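Local coordinates for beta-ketothiolase BktB (Ralstonia eutropha, PDB 4NZS), which catalyses the thiolase condensation of acetyl-CoA with propionyl-CoA or a second acetyl-CoA, giving beta-ketovaleryl-CoA or acetoacetyl-CoA, at residues Val12-Arg17 / Ala262-Glu267; Gly36-Arg41 / Val206-Lys211. One frame throughout, in Å; residues are numbered along the deposited sequence.

Contact 1 (Val12-Arg17 / Ala262-Glu267)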
ATOM      1  N   VAL A  12      14.781 -20.589 -38.046  1.00 52.11           N
ATOM      2  CA  VAL A  12      15.171 -19.424 -37.269  1.00 49.48           C
ATOM      3  C   VAL A  12      16.241 -18.562 -37.896  1.00 47.23           C
ATOM      4  O   VAL A  12      17.442 -18.881 -37.852  1.00 44.67           O
ATOM      5  CB  VAL A  12      15.710 -19.816 -35.897  1.00 49.61           C
ATOM      6  CG1 VAL A  12      15.749 -18.573 -35.028  1.00 44.60           C
ATOM      7  CG2 VAL A  12      14.838 -20.923 -35.311  1.00 52.54           C
ATOM      8  N   VAL A  13      15.817 -17.408 -38.377  1.00 47.01           N
ATOM      9  CA  VAL A  13      16.726 -16.522 -39.048  1.00 48.40           C
ATOM     10  C   VAL A  13      17.654 -15.843 -38.049  1.00 50.71           C
ATOM     11  O   VAL A  13      18.852 -15.959 -38.148  1.00 56.02           O
ATOM     12  CB  VAL A  13      15.984 -15.488 -39.866  1.00 58.94           C
ATOM     13  CG1 VAL A  13      16.996 -14.735 -40.723  1.00 70.57           C
ATOM     14  CG2 VAL A  13      14.900 -16.136 -40.749  1.00 60.68           C
ATOM     15  N   SER A  14      17.107 -15.140 -37.071  1.00 55.23           N
ATOM     16  CA  SER A  14      17.916 -14.502 -36.034  1.00 48.58           C
ATOM     17  C   SER A  14      17.470 -14.933 -34.649  1.00 51.39           C
ATOM     18  O   SER A  14      16.339 -15.443 -34.469  1.00 54.75           O
ATOM     19  CB  SER A  14      17.773 -12.999 -36.119  1.00 52.08           C
ATOM     20  OG  SER A  14      16.495 -12.618 -35.655  1.00 44.72           O
ATOM     21  N   GLY A  15      18.351 -14.705 -33.680  1.00 47.14           N
ATOM     22  CA  GLY A  15      18.109 -15.096 -32.294  1.00 52.41           C
ATOM     23  C   GLY A  15      18.974 -14.248 -31.379  1.00 57.38           C
ATOM     24  O   GLY A  15      20.179 -14.238 -31.534  1.00 63.33           O
ATOM     25  N   VAL A  16      18.387 -13.570 -30.395  1.00 57.31           N
ATOM     26  CA  VAL A  16      19.127 -12.553 -29.644  1.00 56.70           C
ATOM     27  C   VAL A  16      18.587 -12.362 -28.200  1.00 50.71           C
ATOM     28  O   VAL A  16      17.430 -12.749 -27.900  1.00 42.86           O
ATOM     29  CB  VAL A  16      19.097 -11.227 -30.484  1.00 60.01           C
ATOM     30  CG1 VAL A  16      18.525 -10.028 -29.717  1.00 59.43           C
ATOM     31  CG2 VAL A  16      20.468 -10.898 -31.047  1.00 56.51           C
ATOM     32  N   ARG A  17      19.401 -11.738 -27.331  1.00 38.97           N
ATOM     33  CA  ARG A  17      19.010 -11.537 -25.943  1.00 38.28           C
ATOM     34  C   ARG A  17      19.718 -10.389 -25.209  1.00 34.80           C
ATOM     35  O   ARG A  17      20.809 -10.076 -25.511  1.00 33.20           O
ATOM     36  CB  ARG A  17      19.294 -12.818 -25.173  1.00 37.63           C
ATOM     37  CG  ARG A  17      20.757 -13.184 -25.030  1.00 36.05           C
ATOM     38  CD  ARG A  17      20.834 -14.298 -23.981  1.00 38.59           C
ATOM     39  NE  ARG A  17      22.157 -14.795 -23.641  1.00 37.94           N
ATOM     40  CZ  ARG A  17      22.936 -14.291 -22.696  1.00 39.73           C
ATOM     41  NH1 ARG A  17      22.585 -13.215 -22.021  1.00 45.66           N
ATOM     42  NH2 ARG A  17      24.110 -14.836 -22.457  1.00 39.46           N
ATOM     43  N   ALA A 262      14.713 -12.773 -27.933  1.00 44.97           N
ATOM     44  CA  ALA A 262      13.846 -13.034 -29.101  1.00 51.40           C
ATOM     45  C   ALA A 262      14.501 -13.838 -30.220  1.00 54.58           C
ATOM     46  O   ALA A 262      15.717 -13.804 -30.432  1.00 54.59           O
ATOM     47  CB  ALA A 262      13.290 -11.736 -29.667  1.00 50.38           C
ATOM     48  N   VAL A 263      13.667 -14.580 -30.930  1.00 52.17           N
ATOM     49  CA  VAL A 263      14.101 -15.183 -32.163  1.00 49.35           C
ATOM     50  C   VAL A 263      13.185 -14.679 -33.241  1.00 48.34           C
ATOM     51  O   VAL A 263      11.963 -14.559 -33.011  1.00 43.67           O
ATOM     52  CB  VAL A 263      14.062 -16.712 -32.139  1.00 40.07           C
ATOM     53  CG1 VAL A 263      14.726 -17.219 -30.879  1.00 43.31           C
ATOM     54  CG2 VAL A 263      12.639 -17.234 -32.285  1.00 39.22           C
ATOM     55  N   VAL A 264      13.769 -14.378 -34.405  1.00 46.13           N
ATOM     56  CA  VAL A 264      12.942 -14.214 -35.586  1.00 50.83           C
ATOM     57  C   VAL A 264      12.863 -15.538 -36.269  1.00 46.04           C
ATOM     58  O   VAL A 264      13.861 -16.198 -36.422  1.00 55.21           O
ATOM     59  CB  VAL A 264      13.487 -13.189 -36.578  1.00 52.79           C
ATOM     60  CG1 VAL A 264      12.631 -13.215 -37.842  1.00 55.62           C
ATOM     61  CG2 VAL A 264      13.495 -11.780 -35.961  1.00 55.13           C
ATOM     62  N   MET A 265      11.671 -15.926 -36.666  1.00 47.09           N
ATOM     63  CA  MET A 265      11.508 -17.161 -37.395  1.00 51.00           C
ATOM     64  C   MET A 265      10.816 -16.959 -38.707  1.00 53.47           C
ATOM     65  O   MET A 265      10.244 -15.898 -38.999  1.00 54.65           O
ATOM     66  CB  MET A 265      10.682 -18.132 -36.604  1.00 50.32           C
ATOM     67  CG  MET A 265      11.438 -18.908 -35.564  1.00 47.58           C
ATOM     68  SD  MET A 265      10.123 -19.388 -34.447  1.00 58.05           S
ATOM     69  CE  MET A 265      11.014 -20.496 -33.367  1.00 62.07           C
ATOM     70  N   MET A 266      10.881 -18.020 -39.489  1.00 56.40           N
ATOM     71  CA  MET A 266      10.432 -18.000 -40.846  1.00 56.86           C
ATOM     72  C   MET A 266      10.062 -19.366 -41.305  1.00 55.81           C
ATOM     73  O   MET A 266      10.700 -20.357 -40.928  1.00 51.81           O
ATOM     74  CB  MET A 266      11.547 -17.492 -41.759  1.00 57.67           C
ATOM     75  CG  MET A 266      11.215 -16.139 -42.315  1.00 60.04           C
ATOM     76  SD  MET A 266      12.510 -15.356 -43.279  1.00 67.57           S
ATOM     77  CE  MET A 266      11.782 -13.712 -43.345  1.00 67.72           C
ATOM     78  N   GLU A 267       9.032 -19.385 -42.144  1.00 64.01           N
ATOM     79  CA  GLU A 267       8.853 -20.449 -43.122  1.00 67.33           C
ATOM     80  C   GLU A 267      10.117 -20.528 -44.026  1.00 67.73           C
ATOM     81  O   GLU A 267      10.496 -19.555 -44.713  1.00 59.37           O
ATOM     82  CB  GLU A 267       7.584 -20.221 -43.971  1.00 67.54           C
ATOM     83  CG  GLU A 267       6.765 -21.478 -44.287  1.00 70.11           C
ATOM     84  CD  GLU A 267       7.518 -22.515 -45.102  1.00 73.40           C
ATOM     85  OE1 GLU A 267       8.331 -22.105 -45.977  1.00 66.02           O
ATOM     86  OE2 GLU A 267       7.284 -23.732 -44.859  1.00 74.06           O
TER
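Val16 and Ala262 pair through both their backbone N-H and C=O groups, where strands 10-22 and 257-267 run antiparallel as neighbours in the N-terminal half of the thiolase fold's mixed sheet; strand 257-267 is antiparallel to its other neighbour, 116-124, as well. Val16 N donates to Ala262 O at 2.7 Å, and Ala262 N returns an equally short bond to Val16 O. At Gly15 and Val263, a non-hydrogen-bonded pair, the strands draw in to 4.0 Å between the two CA atoms.

The regular ladder ends in a classic beta bulge, with Val13 and Ser14 both opposite Val264. Ser14 O accepts a 2.8 Å bond from Val264 N, the donor lying 45° out of the carbonyl plane. Val264 O, by contrast, accepts two weak bonds, from Val13 N at 3.0 Å and from Ser14 N at 3.5 Å.

The hydroxyl of Ser14 finds its main partner outside the sheet, in Ala43 O of helix 32-47, and takes a further weak bond from Val264 N. OG sits between the backbone N and the carbonyl carbon (chi1 73°), close beside CB and CG2 of Val264.

On the face of Val263 and Met265, Val12 CG1 lies against Val263 CB and Val12 CG2 against Met265 CG, under the cover of helices 97-110 and 357-375. At the bulge itself, Val13 CG2 rests on the extended chain of Met266, 3.6 Å from its SD.

Contact 2 (Gly36-Arg41 / Val206-Lys211)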
ATOM      1  N   GLY A  36      12.031  -6.179 -23.598  1.00 32.68           N
ATOM      2  CA  GLY A  36      11.446  -6.908 -24.714  1.00 36.20           C
ATOM      3  C   GLY A  36      11.417  -6.127 -26.001  1.00 47.63           C
ATOM      4  O   GLY A  36      11.696  -6.681 -27.055  1.00 58.33           O
ATOM      5  N   ALA A  37      11.094  -4.835 -25.944  1.00 47.47           N
ATOM      6  CA  ALA A  37      10.998  -4.071 -27.175  1.00 49.95           C
ATOM      7  C   ALA A  37      12.353  -4.144 -27.854  1.00 47.10           C
ATOM      8  O   ALA A  37      12.449  -4.365 -29.065  1.00 47.11           O
ATOM      9  CB  ALA A  37      10.622  -2.625 -26.869  1.00 49.79           C
ATOM     10  N   LEU A  38      13.389  -3.982 -27.042  1.00 41.64           N
ATOM     11  CA  LEU A  38      14.788  -3.918 -27.515  1.00 44.76           C
ATOM     12  C   LEU A  38      15.108  -5.153 -28.310  1.00 44.81           C
ATOM     13  O   LEU A  38      15.278  -5.073 -29.513  1.00 53.39           O
ATOM     14  CB  LEU A  38      15.776  -3.751 -26.318  1.00 44.05           C
ATOM     15  CG  LEU A  38      17.300  -3.905 -26.501  1.00 48.55           C
ATOM     16  CD1 LEU A  38      18.011  -2.589 -26.757  1.00 50.11           C
ATOM     17  CD2 LEU A  38      17.960  -4.542 -25.286  1.00 48.34           C
ATOM     18  N   VAL A  39      15.122  -6.312 -27.650  1.00 45.53           N
ATOM     19  CA  VAL A  39      15.464  -7.565 -28.339  1.00 40.89           C
ATOM     20  C   VAL A  39      14.560  -7.841 -29.516  1.00 35.87           C
ATOM     21  O   VAL A  39      14.885  -8.623 -30.390  1.00 39.20           O
ATOM     22  CB  VAL A  39      15.404  -8.818 -27.425  1.00 37.39           C
ATOM     23  CG1 VAL A  39      16.335  -8.654 -26.227  1.00 37.71           C
ATOM     24  CG2 VAL A  39      13.968  -9.104 -27.000  1.00 35.92           C
ATOM     25  N   VAL A  40      13.399  -7.251 -29.551  1.00 37.80           N
ATOM     26  CA  VAL A  40      12.613  -7.424 -30.750  1.00 36.83           C
ATOM     27  C   VAL A  40      13.316  -6.632 -31.804  1.00 40.08           C
ATOM     28  O   VAL A  40      13.643  -7.179 -32.853  1.00 42.11           O
ATOM     29  CB  VAL A  40      11.200  -6.947 -30.602  1.00 36.63           C
ATOM     30  CG1 VAL A  40      10.493  -6.969 -31.959  1.00 41.85           C
ATOM     31  CG2 VAL A  40      10.473  -7.819 -29.598  1.00 37.85           C
ATOM     32  N   ARG A  41      13.583  -5.357 -31.529  1.00 42.94           N
ATOM     33  CA  ARG A  41      14.201  -4.526 -32.545  1.00 42.60           C
ATOM     34  C   ARG A  41      15.524  -5.092 -32.991  1.00 47.55           C
ATOM     35  O   ARG A  41      15.811  -5.178 -34.204  1.00 53.14           O
ATOM     36  CB  ARG A  41      14.410  -3.119 -32.075  1.00 45.08           C
ATOM     37  CG  ARG A  41      14.585  -2.172 -33.246  1.00 45.18           C
ATOM     38  CD  ARG A  41      13.884  -0.866 -32.999  1.00 49.12           C
ATOM     39  NE  ARG A  41      14.613  -0.087 -31.999  1.00 58.21           N
ATOM     40  CZ  ARG A  41      15.747   0.599 -32.249  1.00 67.66           C
ATOM     41  NH1 ARG A  41      16.315   0.602 -33.465  1.00 69.92           N
ATOM     42  NH2 ARG A  41      16.334   1.300 -31.283  1.00 62.26           N
ATOM     43  N   VAL A 206      22.549  -8.201 -26.815  1.00 51.53           N
ATOM     44  CA  VAL A 206      22.250  -6.808 -27.140  1.00 50.38           C
ATOM     45  C   VAL A 206      22.403  -5.973 -25.886  1.00 46.47           C
ATOM     46  O   VAL A 206      21.807  -6.306 -24.865  1.00 47.83           O
ATOM     47  CB  VAL A 206      20.839  -6.654 -27.744  1.00 53.21           C
ATOM     48  CG1 VAL A 206      19.733  -7.246 -26.850  1.00 51.67           C
ATOM     49  CG2 VAL A 206      20.584  -5.215 -28.081  1.00 50.02           C
ATOM     50  N   PRO A 207      23.240  -4.922 -25.934  1.00 44.12           N
ATOM     51  CA  PRO A 207      23.527  -4.243 -24.700  1.00 46.19           C
ATOM     52  C   PRO A 207      22.386  -3.368 -24.349  1.00 46.96           C
ATOM     53  O   PRO A 207      21.658  -2.968 -25.253  1.00 52.54           O
ATOM     54  CB  PRO A 207      24.741  -3.376 -25.038  1.00 48.00           C
ATOM     55  CG  PRO A 207      25.260  -3.910 -26.332  1.00 45.33           C
ATOM     56  CD  PRO A 207      24.031  -4.362 -27.035  1.00 44.17           C
ATOM     57  N   VAL A 208      22.215  -3.053 -23.068  1.00 45.49           N
ATOM     58  CA  VAL A 208      21.204  -2.071 -22.731  1.00 53.54           C
ATOM     59  C   VAL A 208      21.853  -0.748 -22.278  1.00 52.50           C
ATOM     60  O   VAL A 208      22.441  -0.607 -21.207  1.00 41.66           O
ATOM     61  CB  VAL A 208      20.044  -2.638 -21.851  1.00 55.27           C
ATOM     62  CG1 VAL A 208      19.804  -4.112 -22.184  1.00 53.83           C
ATOM     63  CG2 VAL A 208      20.292  -2.440 -20.373  1.00 57.29           C
ATOM     64  N   VAL A 209      21.838   0.166 -23.243  1.00 64.12           N
ATOM     65  CA  VAL A 209      22.129   1.563 -23.048  1.00 69.38           C
ATOM     66  C   VAL A 209      21.135   2.062 -22.046  1.00 67.67           C
ATOM     67  O   VAL A 209      19.923   2.031 -22.278  1.00 71.18           O
ATOM     68  CB  VAL A 209      21.928   2.388 -24.349  1.00 78.79           C
ATOM     69  CG1 VAL A 209      23.049   2.116 -25.341  1.00 76.19           C
ATOM     70  CG2 VAL A 209      20.549   2.131 -24.992  1.00 83.48           C
ATOM     71  N   SER A 210      21.635   2.490 -20.907  1.00 64.24           N
ATOM     72  CA  SER A 210      20.762   3.047 -19.917  1.00 68.83           C
ATOM     73  C   SER A 210      21.260   4.429 -19.640  1.00 74.75           C
ATOM     74  O   SER A 210      22.428   4.626 -19.346  1.00 79.49           O
ATOM     75  CB  SER A 210      20.772   2.201 -18.654  1.00 68.99           C
ATOM     76  OG  SER A 210      19.691   1.302 -18.654  1.00 54.46           O
ATOM     77  N   LYS A 211      20.375   5.399 -19.760  1.00 78.87           N
ATOM     78  CA  LYS A 211      20.761   6.750 -19.471  1.00 83.46           C
ATOM     79  C   LYS A 211      20.912   6.830 -17.975  1.00 79.59           C
ATOM     80  O   LYS A 211      20.098   6.313 -17.232  1.00 84.99           O
ATOM     81  CB  LYS A 211      19.739   7.735 -20.011  1.00 83.04           C
ATOM     82  CG  LYS A 211      20.040   8.152 -21.438  1.00 81.39           C
ATOM     83  CD  LYS A 211      18.775   8.368 -22.241  1.00 88.55           C
ATOM     84  CE  LYS A 211      18.526   9.842 -22.492  1.00 92.72           C
ATOM     85  NZ  LYS A 211      17.247  10.054 -23.216  1.00 93.53           N
TER
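Leu38 of helix 32-47 and Val206, which leads into the short strand 208-210, reach toward each other tip to tip. The contact joins a helix that packs on the central sheet of the thiolase N-terminal domain to the chain leading into a small antiparallel hairpin, completed by strand 217-219.

From the helix, the CB of Leu38 points toward the 206-211 segment, and CG continues anti to the backbone N (chi1 169°). CG already lies against Val206, 3.9 Å from CG2 and slightly farther from CG1. Beyond it the branches diverge. CD1 stays beside Val206 CG2 and also comes within 4.0 Å of the carbonyl oxygen of Pro207, while CD2 touches two valines, 3.6 Å from Val206 CG1 and from Val208 CG1. The Val208 side chain crosses that of Leu38 at about a right angle.

Val206 CG1 lies between its own backbone N and carbonyl carbon (chi1 55°). In this place it serves both helix residues, touching Leu38 CD2 and, at 3.7 Å, Val39 CG1, whose side chain runs across it.

Val39 is also packed on Val16 and Thr18 of strand 10-22 and on Ala260 and Ala262 of strand 257-267, so it touches both the sheet and Val206. Thr18 touches Leu38 and Val208 as well.

No hydrogen bond or ion pair links the two segments. The helix is therefore held against this chain by van der Waals and hydrophobic contact among branched aliphatic groups, which depends on the fit of methyls rather than on directional bonds.

Contacts 1 and 2 have their centres about 16 Å apart and meet directly. Arg17 O probably accepts a hydrogen bond from Val206 N at 2.9 Å, which ties the end of strand segment 12-17 to the start of 206-211. Val39 forms the other junction: its carbonyl oxygen lies 3.6 Å from Ala262 CB, so helix 32-47 packs on the strand pair while its Leu38 turns to the 206-211 segment. In sequence, contact 2 is nested within the loop closed by contact 1. Both lie away from the inferred catalytic residues: Cys95, by similarity the acyl-thioester cysteine, and the predicted proton acceptors His355 and Cys385. Together they join a strand pair, a helix and the chain entering strand 208-210.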